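Serine-pyruvate aminotransferase (AgxT) (Sulfolobus solfataricus, PDB 3ZRP) probably transfers amino groups between serine or alanine and the keto acids pyruvate or glyoxylate, using pyridoxal 5'-phosphate as cofactor. Local coordinates at residues L133-V136 with V142-P145; F88-E93 with V105-P110; K152-K155 with L159-V162; V168-V173 with K269-V274; I289-R292 with S296-N299. One frame throughout, in Å; residues are numbered along the deposited sequence. Where two conformers were deposited one is given.

Along the chain, interaction 2 closes first. It joins helix 87-96 to the end of strand 102-106, at one edge of the large sheet. Interaction 1 then closes the short hairpin that follows strand 128-134. Interaction 3 packs helix 146-153 on strand 157-163, the neighbour of 128-134 in the same sheet. Interaction 4 makes the long jump, from the loop after that strand to helix 264-284. Interaction 5 closes a short loop beyond that helix. The five lie in series, and none nests in or crosses another. Residues 142-145 of interaction 1 touch the loops of both interaction 4 and interaction 5.

Interaction 1: residues L133-V136 with V142-P145; sequences LTHV and VREP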
# COMPACT_ATOMS: atom_id res chain seq x y z
N LEU A 133 -6.44 0.69 22.29
CA LEU A 133 -5.40 -0.00 23.05
C LEU A 133 -4.26 -0.42 22.11
O LEU A 133 -4.47 -0.58 20.90
CB LEU A 133 -5.99 -1.24 23.71
CG LEU A 133 -7.25 -1.14 24.58
CD1 LEU A 133 -7.54 -2.53 25.16
CD2 LEU A 133 -7.06 -0.14 25.71
N THR A 134 -3.05 -0.61 22.66
CA THR A 134 -1.94 -1.25 21.93
C THR A 134 -1.63 -2.57 22.60
O THR A 134 -1.23 -2.58 23.79
CB THR A 134 -0.67 -0.38 21.99
OG1 THR A 134 -1.02 0.97 21.66
CG2 THR A 134 0.42 -0.90 21.02
N HIS A 135 -1.74 -3.68 21.85
CA HIS A 135 -1.48 -5.00 22.47
C HIS A 135 -0.00 -5.13 22.89
O HIS A 135 0.31 -5.41 24.06
CB HIS A 135 -1.93 -6.14 21.59
CG HIS A 135 -2.08 -7.44 22.31
ND1 HIS A 135 -2.62 -8.56 21.72
CD2 HIS A 135 -1.81 -7.78 23.61
CE1 HIS A 135 -2.66 -9.55 22.61
NE2 HIS A 135 -2.17 -9.10 23.76
N VAL A 136 0.91 -4.91 21.94
CA VAL A 136 2.33 -4.85 22.28
C VAL A 136 2.88 -3.53 21.76
O VAL A 136 2.78 -3.26 20.57
CB VAL A 136 3.10 -6.03 21.64
CG1 VAL A 136 4.62 -5.82 21.75
CG2 VAL A 136 2.67 -7.36 22.28
N VAL A 142 6.53 -3.77 25.72
CA VAL A 142 5.56 -3.89 26.81
C VAL A 142 4.20 -4.33 26.28
O VAL A 142 3.64 -3.71 25.37
CB VAL A 142 5.45 -2.54 27.55
CG1 VAL A 142 4.24 -2.50 28.46
CG2 VAL A 142 6.72 -2.26 28.36
N ARG A 143 3.68 -5.43 26.83
CA ARG A 143 2.38 -5.98 26.42
C ARG A 143 1.31 -5.51 27.42
O ARG A 143 1.45 -5.71 28.64
CB ARG A 143 2.41 -7.50 26.41
CG ARG A 143 1.09 -8.19 25.99
CD ARG A 143 1.16 -9.73 26.10
NE ARG A 143 1.65 -10.09 27.42
CZ ARG A 143 2.76 -10.76 27.69
NH1 ARG A 143 3.52 -11.27 26.72
NH2 ARG A 143 3.11 -10.94 28.96
N GLU A 144 0.26 -4.90 26.90
CA GLU A 144 -0.86 -4.43 27.70
C GLU A 144 -1.75 -5.64 27.95
O GLU A 144 -1.96 -6.43 27.02
CB GLU A 144 -1.64 -3.36 26.90
CG GLU A 144 -2.87 -2.75 27.62
CD GLU A 144 -2.55 -1.83 28.79
OE1 GLU A 144 -1.45 -1.32 28.94
OE2 GLU A 144 -3.45 -1.61 29.62
N PRO A 145 -2.29 -5.80 29.19
CA PRO A 145 -3.25 -6.88 29.47
C PRO A 145 -4.64 -6.55 28.95
O PRO A 145 -5.56 -6.18 29.71
CB PRO A 145 -3.25 -6.98 31.01
CG PRO A 145 -2.83 -5.63 31.49
CD PRO A 145 -1.90 -5.06 30.40
O HOH W 1 1.18 -1.85 25.13
O HOH W 2 -2.22 -9.19 26.76
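Arg-143 runs alongside His-135, and the two side chains point the same way. CB of Arg-143 lies 4.1 Å from CG2 of Val-136. The next carbon, CG, is nearest to O of His-135, at 3.5 Å, and sits 3.8 Å from CD2 of the His-135 ring. It is placed there because CG is anti to the backbone N (chi1 -180°). CD lies near NE2 of the same ring. The chain then bends at chi3, and the guanidinium turns away, its plane 76° from that of the imidazole. Its NH1 forms a salt bridge with Glu-171, and its NH2 bonds to the carbonyl of Glu-295.

The backbones form a small antiparallel hairpin. Val-136 and Arg-143 are a non-hydrogen-bonded pair, with both side chains on the same face. Next to them, N of Glu-144 donates to O of His-135 at 2.9 Å. CA of Arg-143 also approaches that oxygen, in a CA-H...O contact of 3.2 Å. CB of Glu-144 packs on O of Thr-134, while its carboxylate leads away to Asn-85.

Two waters fill in the polar links. One donates to O of Thr-134 (2.9 Å) and to O of Val-142. The other joins NE2 of His-135 (3.0 Å) to O of Glu-144.

Val-136 lines the pyridoxal 5'-phosphate pocket, so the hairpin shapes part of the cofactor site. It follows strand 128-134 of the large sheet. Pro-145 is the N-cap of helix 146-153, whose Val-146 packs against Leu-133 and His-135. On another side, His-135 rests on Val-162 of strand 157-163.

Interaction 2: residues F88-E93 with V105-P110; sequences FGDRWE and VLRPSP. With PLP (pyridoxal-5'-phosphate), chain C.
This is a salt-bridge network at the protein surface. It ties helix 87-96 to the end of strand 102-106, within the beta-alpha-beta unit that begins with strand 79-83. Arg-107 is the hub. Its chain is extended from CG to NE and reaches toward the helix, to two carboxylates about one turn apart.

Asp-90 is gripped side-on, by two nitrogens on one oxygen. NE of Arg-107 lies 3.0 Å from OD1 of Asp-90, on the syn side but tilted out of the carboxylate plane. NH2 of Arg-107 reaches the same OD1, also at 3.0 Å, from well above that plane. Both come from the same face. NH2 also donates to OE1 of Glu-93 at 2.9 Å, with OE1 lying in the guanidinium plane. The Glu-93 chain is extended, with CG anti to the backbone N (chi1 -174°), and this carries its carboxylate out to the arginine. CG2 of Val-105 packs 3.6 Å from OE2 of Glu-93. CG1 of Val-105 lies over one face of the guanidinium. A water bridges OE2 of Glu-93 (2.8 Å) and NH1 of Arg-107 (2.8 Å).

At the start of the same helix, the Phe-88 ring has the cofactor's pyridine over one face, CD1 of Phe-88 3.5 Å from C5 of PLP. Arg-91 bonds to Thr-64 and to Phe-241 of the second subunit.

OD1 of Asp-90 takes a further bond from Ser-84. The shared arginine, with this serine as a further donor, would probably favour the ionised form of both acids. The bonds, all made along the guanidinium edge, limit its rotation.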
# COMPACT_ATOMS: atom_id res chain seq x y z
N PHE A 88 3.82 3.93 19.56
CA PHE A 88 2.73 3.52 18.70
C PHE A 88 1.33 3.72 19.34
O PHE A 88 0.35 3.91 18.62
CB PHE A 88 2.97 2.11 18.14
CG PHE A 88 4.17 2.05 17.23
CD1 PHE A 88 4.08 2.50 15.91
CD2 PHE A 88 5.41 1.65 17.71
CE1 PHE A 88 5.21 2.48 15.06
CE2 PHE A 88 6.54 1.64 16.89
CZ PHE A 88 6.43 2.05 15.55
N GLY A 89 1.25 3.72 20.67
CA GLY A 89 0.07 4.31 21.32
C GLY A 89 -0.09 5.77 20.93
O GLY A 89 -1.17 6.24 20.57
N ASP A 90 1.02 6.51 20.96
CA ASP A 90 0.98 7.92 20.61
C ASP A 90 0.56 8.14 19.15
O ASP A 90 0.01 9.18 18.82
CB ASP A 90 2.34 8.57 20.88
CG ASP A 90 2.63 8.70 22.39
OD1 ASP A 90 1.74 8.52 23.25
OD2 ASP A 90 3.77 8.96 22.73
N ARG A 91 0.85 7.17 18.29
CA ARG A 91 0.44 7.28 16.89
C ARG A 91 -1.09 7.39 16.73
O ARG A 91 -1.56 8.09 15.83
CB ARG A 91 1.05 6.16 16.02
CG ARG A 91 0.59 6.12 14.56
CD ARG A 91 1.56 5.31 13.69
NE ARG A 91 2.82 6.07 13.65
CZ ARG A 91 3.80 5.90 12.76
NH1 ARG A 91 3.70 5.00 11.79
NH2 ARG A 91 4.88 6.67 12.83
N TRP A 92 -1.87 6.72 17.57
CA TRP A 92 -3.30 6.92 17.54
C TRP A 92 -3.64 8.43 17.68
O TRP A 92 -4.46 8.96 16.91
CB TRP A 92 -3.99 6.17 18.69
CG TRP A 92 -4.17 4.69 18.57
CD1 TRP A 92 -3.65 3.76 19.42
CD2 TRP A 92 -4.96 3.97 17.61
NE1 TRP A 92 -4.05 2.50 19.04
CE2 TRP A 92 -4.84 2.60 17.92
CE3 TRP A 92 -5.72 4.35 16.50
CZ2 TRP A 92 -5.51 1.61 17.19
CZ3 TRP A 92 -6.37 3.37 15.75
CH2 TRP A 92 -6.25 2.00 16.10
N GLU A 93 -3.02 9.10 18.65
CA GLU A 93 -3.21 10.54 18.85
C GLU A 93 -2.77 11.38 17.63
O GLU A 93 -3.49 12.31 17.23
CB GLU A 93 -2.48 11.03 20.13
CG GLU A 93 -2.76 12.48 20.46
CD GLU A 93 -2.01 13.01 21.66
OE1 GLU A 93 -0.84 12.62 21.89
OE2 GLU A 93 -2.60 13.85 22.36
N VAL A 105 -5.62 11.12 26.14
CA VAL A 105 -4.63 10.05 26.22
C VAL A 105 -4.22 9.75 27.68
O VAL A 105 -3.90 10.66 28.43
CB VAL A 105 -3.34 10.37 25.39
CG1 VAL A 105 -2.45 9.13 25.29
CG2 VAL A 105 -3.69 10.87 23.97
N LEU A 106 -4.29 8.48 28.08
CA LEU A 106 -3.69 8.02 29.35
C LEU A 106 -2.29 7.44 29.06
O LEU A 106 -2.14 6.62 28.14
CB LEU A 106 -4.55 6.92 29.99
CG LEU A 106 -5.98 7.27 30.41
CD1 LEU A 106 -6.71 6.01 30.91
CD2 LEU A 106 -5.96 8.37 31.49
N ARG A 107 -1.29 7.87 29.82
CA ARG A 107 0.06 7.30 29.69
C ARG A 107 0.61 6.85 31.06
O ARG A 107 0.23 7.45 32.09
CB ARG A 107 1.01 8.37 29.12
CG ARG A 107 0.69 8.77 27.69
CD ARG A 107 1.69 9.79 27.17
NE ARG A 107 1.42 10.06 25.75
CZ ARG A 107 0.60 11.00 25.30
NH1 ARG A 107 -0.07 11.80 26.15
NH2 ARG A 107 0.45 11.16 23.99
N PRO A 108 1.51 5.83 31.08
CA PRO A 108 2.19 5.42 32.33
C PRO A 108 3.60 6.01 32.43
O PRO A 108 3.98 6.79 31.56
CB PRO A 108 2.28 3.90 32.17
CG PRO A 108 2.50 3.71 30.64
CD PRO A 108 1.86 4.92 29.95
N SER A 109 4.35 5.66 33.49
CA SER A 109 5.77 6.03 33.60
C SER A 109 6.53 5.32 32.48
O SER A 109 6.06 4.30 32.00
CB SER A 109 6.34 5.62 34.96
OG SER A 109 5.44 5.97 36.00
N PRO A 110 7.70 5.87 32.06
CA PRO A 110 8.37 5.22 30.92
C PRO A 110 8.55 3.71 31.08
O PRO A 110 9.02 3.25 32.13
CB PRO A 110 9.72 5.92 30.86
CG PRO A 110 9.40 7.33 31.33
CD PRO A 110 8.37 7.15 32.42
N1 PLP C . 1.74 -0.28 15.70
C2 PLP C . 2.79 -1.02 16.20
C2A PLP C . 2.66 -1.62 17.57
C3 PLP C . 3.95 -1.24 15.42
O3 PLP C . 4.86 -1.94 15.87
C4 PLP C . 4.05 -0.70 14.13
C4A PLP C . 5.31 -0.99 13.31
C5 PLP C . 2.97 0.07 13.67
C6 PLP C . 1.81 0.26 14.44
C5A PLP C . 2.96 0.72 12.32
O4P PLP C . 2.89 -0.21 11.23
P PLP C . 3.35 0.15 9.75
O1P PLP C . 3.09 -1.13 9.03
O2P PLP C . 4.80 0.48 9.92
O3P PLP C . 2.48 1.30 9.39
O HOH W 3 4.26 8.24 25.23
O HOH W 4 -1.70 13.76 24.98

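Interaction 3: residues K152-K155 with L159-V162; sequences KIRK and LIVV
The chain leaves helix 146-153, turns, and comes back as strand 157-163, bringing CA of Arg-154 to 7.8 Å from CA of Ile-160. Strand 128-134, this helix and the parallel neighbour 157-163 make a beta-alpha-beta crossover in the large, mostly parallel sheet of the aminotransferase fold. The contact is its helix-to-second-strand half.

Ile-160 is the centre of the contact. Its CD1 lies 3.9 Å from CG1 of Ile-153. The two isoleucines meet at a slant. Ile-153 also touches Val-131 of the sheet and Val-119 of helix 116-125.

Arg-154 passes Ile-160 in the opposite direction. Its chain bends at chi2 and chi3, which folds the guanidinium back over the isoleucine. NH1 of Arg-154 forms a salt bridge with Asp-181 and bonds to O of Asn-179, while NH2 bonds to O of Val-157. These bonds fix the flat group in place. Asp-181 also accepts from N of Ile-160, so one carboxylate serves both segments. The methyl CD1 of Ile-160 lies over the centre of one guanidinium face, 3.7 Å from CZ of Arg-154.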
# COMPACT_ATOMS: atom_id res chain seq x y z
N LYS A 152 -13.00 -4.89 32.26
CA LYS A 152 -13.41 -3.77 33.09
C LYS A 152 -14.22 -2.73 32.32
O LYS A 152 -15.20 -2.21 32.85
CB LYS A 152 -12.21 -3.12 33.76
CG LYS A 152 -11.54 -4.00 34.84
CD LYS A 152 -10.56 -3.19 35.66
CE LYS A 152 -9.85 -4.05 36.71
NZ LYS A 152 -10.82 -4.63 37.68
N ILE A 153 -13.83 -2.44 31.08
CA ILE A 153 -14.40 -1.28 30.37
C ILE A 153 -15.52 -1.56 29.39
O ILE A 153 -16.22 -0.63 29.00
CB ILE A 153 -13.31 -0.41 29.68
CG1 ILE A 153 -12.76 -1.11 28.43
CG2 ILE A 153 -12.23 -0.04 30.69
CD1 ILE A 153 -11.74 -0.26 27.65
N ARG A 154 -15.71 -2.84 29.01
CA ARG A 154 -16.62 -3.17 27.91
C ARG A 154 -17.99 -2.49 28.05
O ARG A 154 -18.55 -1.98 27.07
CB ARG A 154 -16.78 -4.69 27.78
CG ARG A 154 -17.69 -5.18 26.65
CD ARG A 154 -17.16 -4.85 25.25
NE ARG A 154 -17.50 -3.50 24.80
CZ ARG A 154 -17.27 -3.03 23.57
NH1 ARG A 154 -16.70 -3.80 22.67
NH2 ARG A 154 -17.63 -1.81 23.24
N LYS A 155 -18.54 -2.49 29.27
CA LYS A 155 -19.91 -2.01 29.47
C LYS A 155 -20.03 -0.48 29.47
O LYS A 155 -21.12 0.06 29.41
CB LYS A 155 -20.53 -2.65 30.74
CG LYS A 155 -20.34 -1.87 32.03
CD LYS A 155 -20.75 -2.71 33.25
CE LYS A 155 -19.53 -3.42 33.84
NZ LYS A 155 -19.70 -4.89 33.91
N LEU A 159 -17.17 1.43 21.54
CA LEU A 159 -16.25 0.73 20.63
C LEU A 159 -14.87 0.54 21.24
O LEU A 159 -14.34 1.44 21.88
CB LEU A 159 -16.11 1.50 19.30
CG LEU A 159 -17.32 1.63 18.38
CD1 LEU A 159 -17.03 2.60 17.20
CD2 LEU A 159 -17.75 0.25 17.86
N ILE A 160 -14.28 -0.64 21.04
CA ILE A 160 -12.89 -0.89 21.49
C ILE A 160 -12.06 -1.40 20.30
O ILE A 160 -12.45 -2.34 19.62
CB ILE A 160 -12.86 -1.91 22.67
CG1 ILE A 160 -13.67 -1.37 23.87
CG2 ILE A 160 -11.43 -2.16 23.17
CD1 ILE A 160 -13.92 -2.45 24.92
N VAL A 161 -10.94 -0.71 20.07
CA VAL A 161 -10.01 -1.07 19.01
C VAL A 161 -8.66 -1.43 19.63
O VAL A 161 -8.20 -0.80 20.60
CB VAL A 161 -9.89 0.04 17.91
CG1 VAL A 161 -11.28 0.49 17.43
CG2 VAL A 161 -9.06 1.24 18.38
N VAL A 162 -8.02 -2.46 19.07
CA VAL A 162 -6.71 -2.90 19.57
C VAL A 162 -5.73 -2.95 18.42
O VAL A 162 -5.98 -3.60 17.42
CB VAL A 162 -6.76 -4.30 20.22
CG1 VAL A 162 -5.39 -4.71 20.76
CG2 VAL A 162 -7.87 -4.37 21.34

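Interaction 4: residues V168-V173 with K269-V274; sequences VGAEEV and KRHTMV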
# COMPACT_ATOMS: atom_id res chain seq x y z
N VAL A 168 -0.42 -10.05 16.93
CA VAL A 168 -1.17 -11.06 16.20
C VAL A 168 -0.20 -12.04 15.52
O VAL A 168 0.74 -11.62 14.84
CB VAL A 168 -2.19 -10.45 15.17
CG1 VAL A 168 -2.94 -11.55 14.39
CG2 VAL A 168 -3.14 -9.50 15.88
N GLY A 169 -0.44 -13.33 15.73
CA GLY A 169 0.40 -14.39 15.21
C GLY A 169 1.47 -14.81 16.19
O GLY A 169 2.25 -15.72 15.90
N ALA A 170 1.51 -14.18 17.37
CA ALA A 170 2.55 -14.50 18.36
C ALA A 170 2.04 -14.55 19.81
O ALA A 170 2.50 -15.38 20.59
CB ALA A 170 3.71 -13.51 18.24
N GLU A 171 1.16 -13.62 20.16
CA GLU A 171 0.56 -13.54 21.50
C GLU A 171 -0.84 -14.10 21.37
O GLU A 171 -1.42 -14.09 20.27
CB GLU A 171 0.48 -12.09 22.03
CG GLU A 171 1.79 -11.26 21.98
CD GLU A 171 2.71 -11.45 23.18
OE1 GLU A 171 2.41 -12.23 24.11
OE2 GLU A 171 3.77 -10.79 23.22
N GLU A 172 -1.40 -14.61 22.47
CA GLU A 172 -2.82 -14.98 22.46
C GLU A 172 -3.68 -13.78 22.06
O GLU A 172 -3.53 -12.68 22.61
CB GLU A 172 -3.28 -15.51 23.82
CG GLU A 172 -4.69 -16.08 23.75
CD GLU A 172 -5.33 -16.40 25.10
OE1 GLU A 172 -4.81 -15.97 26.16
OE2 GLU A 172 -6.38 -17.07 25.10
N VAL A 173 -4.54 -13.99 21.07
CA VAL A 173 -5.52 -12.97 20.67
C VAL A 173 -6.87 -13.67 20.54
O VAL A 173 -6.98 -14.68 19.83
CB VAL A 173 -5.14 -12.29 19.31
CG1 VAL A 173 -6.30 -11.40 18.81
CG2 VAL A 173 -3.80 -11.49 19.47
N LYS A 269 2.92 -20.75 21.76
CA LYS A 269 3.82 -21.45 22.68
C LYS A 269 5.28 -21.30 22.29
O LYS A 269 6.14 -21.05 23.15
CB LYS A 269 3.43 -22.93 22.80
CG LYS A 269 2.20 -23.15 23.66
CD LYS A 269 1.73 -24.60 23.63
CE LYS A 269 0.35 -24.74 24.25
NZ LYS A 269 -0.39 -25.91 23.69
N ARG A 270 5.56 -21.43 20.98
CA ARG A 270 6.93 -21.20 20.47
C ARG A 270 7.44 -19.79 20.77
O ARG A 270 8.58 -19.65 21.22
CB ARG A 270 7.06 -21.52 18.96
CG ARG A 270 8.43 -21.10 18.33
CD ARG A 270 8.57 -21.66 16.90
NE ARG A 270 7.46 -21.26 16.03
CZ ARG A 270 7.36 -20.07 15.44
NH1 ARG A 270 8.30 -19.15 15.61
NH2 ARG A 270 6.31 -19.80 14.68
N HIS A 271 6.63 -18.76 20.51
CA HIS A 271 7.00 -17.39 20.88
C HIS A 271 7.24 -17.24 22.39
O HIS A 271 8.20 -16.61 22.80
CB HIS A 271 5.93 -16.37 20.40
CG HIS A 271 5.98 -16.12 18.92
ND1 HIS A 271 5.35 -16.93 18.02
CD2 HIS A 271 6.62 -15.16 18.20
CE1 HIS A 271 5.57 -16.48 16.79
NE2 HIS A 271 6.33 -15.40 16.87
N THR A 272 6.36 -17.83 23.20
CA THR A 272 6.54 -17.77 24.66
C THR A 272 7.88 -18.40 25.08
O THR A 272 8.62 -17.81 25.87
CB THR A 272 5.40 -18.48 25.41
OG1 THR A 272 4.13 -17.96 24.98
CG2 THR A 272 5.54 -18.31 26.93
N MET A 273 8.18 -19.58 24.52
CA MET A 273 9.41 -20.32 24.85
C MET A 273 10.65 -19.55 24.42
O MET A 273 11.59 -19.34 25.20
CB MET A 273 9.40 -21.70 24.21
CG MET A 273 10.72 -22.48 24.41
SD MET A 273 10.83 -24.02 23.48
CE MET A 273 9.54 -25.01 24.26
N VAL A 274 10.65 -19.11 23.15
CA VAL A 274 11.79 -18.39 22.62
C VAL A 274 12.03 -17.09 23.40
O VAL A 274 13.16 -16.77 23.75
CB VAL A 274 11.65 -18.09 21.08
CG1 VAL A 274 12.70 -17.06 20.62
CG2 VAL A 274 11.75 -19.37 20.27
O HOH W 5 3.44 -15.66 23.28
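Ala-170 sets its methyl group over one face of the His-271 ring. CB of Ala-170 is 3.4 Å from the ring centroid and 14° off the ring normal, a CH-pi contact. The closest ring atom is CD2 of His-271, 3.3 Å from that CB. CG of His-271 is anti to its carbonyl carbon (chi1 -75°), and the ring stands out from the helix to meet the loop. O of Gly-169 comes near CE1 of His-271 at 3.5 Å.

Both ring nitrogens have partners. ND1 of His-271 bonds to O of Arg-267, one turn earlier in the helix, and NE2 bonds to N of Gly-342. Together they fix the rotation of the ring and hold its face to the alanine. Gly-169 turns the loop here with a positive phi (93°).

A water donates to O of Ala-170 at 2.9 Å and also bonds to OG1 of Thr-272 at 2.9 Å.

The contact joins the loop after strand 157-163 to helix 264-284. Ser-166, which binds pyridoxal 5'-phosphate, lies just before this loop. On its other sides the loop meets helix 31-48 through Val-168, and strand 182-186 through Val-168 and Val-173.

Interaction 5: residues I289-R292 with S296-N299; sequences IVAR and SYSN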
# COMPACT_ATOMS: atom_id res chain seq x y z
N ILE A 289 16.13 -5.28 31.43
CA ILE A 289 15.10 -5.17 30.39
C ILE A 289 14.38 -3.81 30.50
O ILE A 289 14.17 -3.30 31.61
CB ILE A 289 14.15 -6.38 30.47
CG1 ILE A 289 14.92 -7.68 30.14
CG2 ILE A 289 12.95 -6.22 29.54
CD1 ILE A 289 14.14 -8.98 30.40
N VAL A 290 14.01 -3.22 29.36
CA VAL A 290 13.32 -1.92 29.36
C VAL A 290 11.94 -2.00 30.04
O VAL A 290 11.63 -1.17 30.91
CB VAL A 290 13.18 -1.34 27.93
CG1 VAL A 290 12.18 -0.18 27.89
CG2 VAL A 290 14.53 -0.87 27.44
N ALA A 291 11.13 -2.99 29.66
CA ALA A 291 9.83 -3.19 30.27
C ALA A 291 9.96 -3.23 31.79
O ALA A 291 10.71 -4.05 32.33
CB ALA A 291 9.18 -4.47 29.77
N ARG A 292 9.22 -2.35 32.47
CA ARG A 292 9.33 -2.21 33.93
C ARG A 292 8.71 -3.35 34.70
O ARG A 292 9.19 -3.72 35.77
CB ARG A 292 8.72 -0.88 34.39
CG ARG A 292 9.27 0.36 33.71
CD ARG A 292 10.70 0.74 34.14
NE ARG A 292 11.71 -0.13 33.54
CZ ARG A 292 12.96 -0.26 33.96
NH1 ARG A 292 13.41 0.44 35.01
NH2 ARG A 292 13.79 -1.09 33.33
N SER A 296 4.32 -7.94 31.91
CA SER A 296 4.07 -7.32 30.60
C SER A 296 5.22 -7.53 29.58
O SER A 296 5.19 -6.92 28.51
CB SER A 296 3.83 -5.83 30.76
OG SER A 296 5.05 -5.16 31.01
N TYR A 297 6.20 -8.37 29.92
CA TYR A 297 7.28 -8.74 28.98
C TYR A 297 6.67 -9.37 27.71
O TYR A 297 6.12 -10.48 27.76
CB TYR A 297 8.26 -9.74 29.64
CG TYR A 297 9.17 -9.18 30.73
CD1 TYR A 297 9.45 -7.83 30.83
CD2 TYR A 297 9.81 -10.06 31.63
CE1 TYR A 297 10.31 -7.33 31.83
CE2 TYR A 297 10.67 -9.58 32.63
CZ TYR A 297 10.93 -8.23 32.72
OH TYR A 297 11.78 -7.75 33.69
N SER A 298 6.71 -8.64 26.60
CA SER A 298 6.13 -9.16 25.36
C SER A 298 6.96 -10.30 24.83
O SER A 298 8.17 -10.37 25.04
CB SER A 298 5.98 -8.08 24.25
OG SER A 298 7.23 -7.84 23.59
N ASN A 299 6.28 -11.19 24.12
CA ASN A 299 6.92 -12.32 23.48
C ASN A 299 7.37 -12.05 22.03
O ASN A 299 7.80 -12.98 21.32
CB ASN A 299 6.00 -13.55 23.63
CG ASN A 299 5.80 -13.93 25.11
OD1 ASN A 299 6.68 -13.66 25.95
ND2 ASN A 299 4.66 -14.53 25.42
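Ser-296 touches Ala-291 first, with OG of Ser-296 4.4 Å from CB of Ala-291. This is a loose contact. The hydroxyl is bonded to O of Arg-293, within the turn that links the two segments.

Tyr-297 comes next and carries most of the contact. Its CG is anti to the carbonyl carbon (chi1 -71°), and its ring lies against the first segment. CB of Ala-291 packs 3.5 Å from CD1 of Tyr-297. O of Ala-291 sits at the ring edge, in its plane, 3.3 Å from CE1 of Tyr-297. Ile-289 takes one face. Its CD1 is 4.3 Å from the Tyr-297 ring centroid, a CH-pi contact offset toward the rim. The other branch, CG2 of Ile-289, lies 3.7 Å from CE1 of Tyr-297.

Both segments belong to the irregular connection between helix 264-284 and strand 301-305 of the three-stranded antiparallel sheet. Arg-292 holds the first segment in shape by folding back on it. Its NE donates to O of Val-290 at 2.8 Å, and its NH2 donates to O of Ile-289 at 2.8 Å, in the carbonyl plane. NH2 also forms a salt bridge with Glu-288, a residue that can bind calcium.

Ser-298 and Asn-299 end the segment. The backbone of Ser-298 pairs with Gly-141, in the turn of the hairpin just before Val-142, and N of Asn-299 bonds to OE2 of Glu-171.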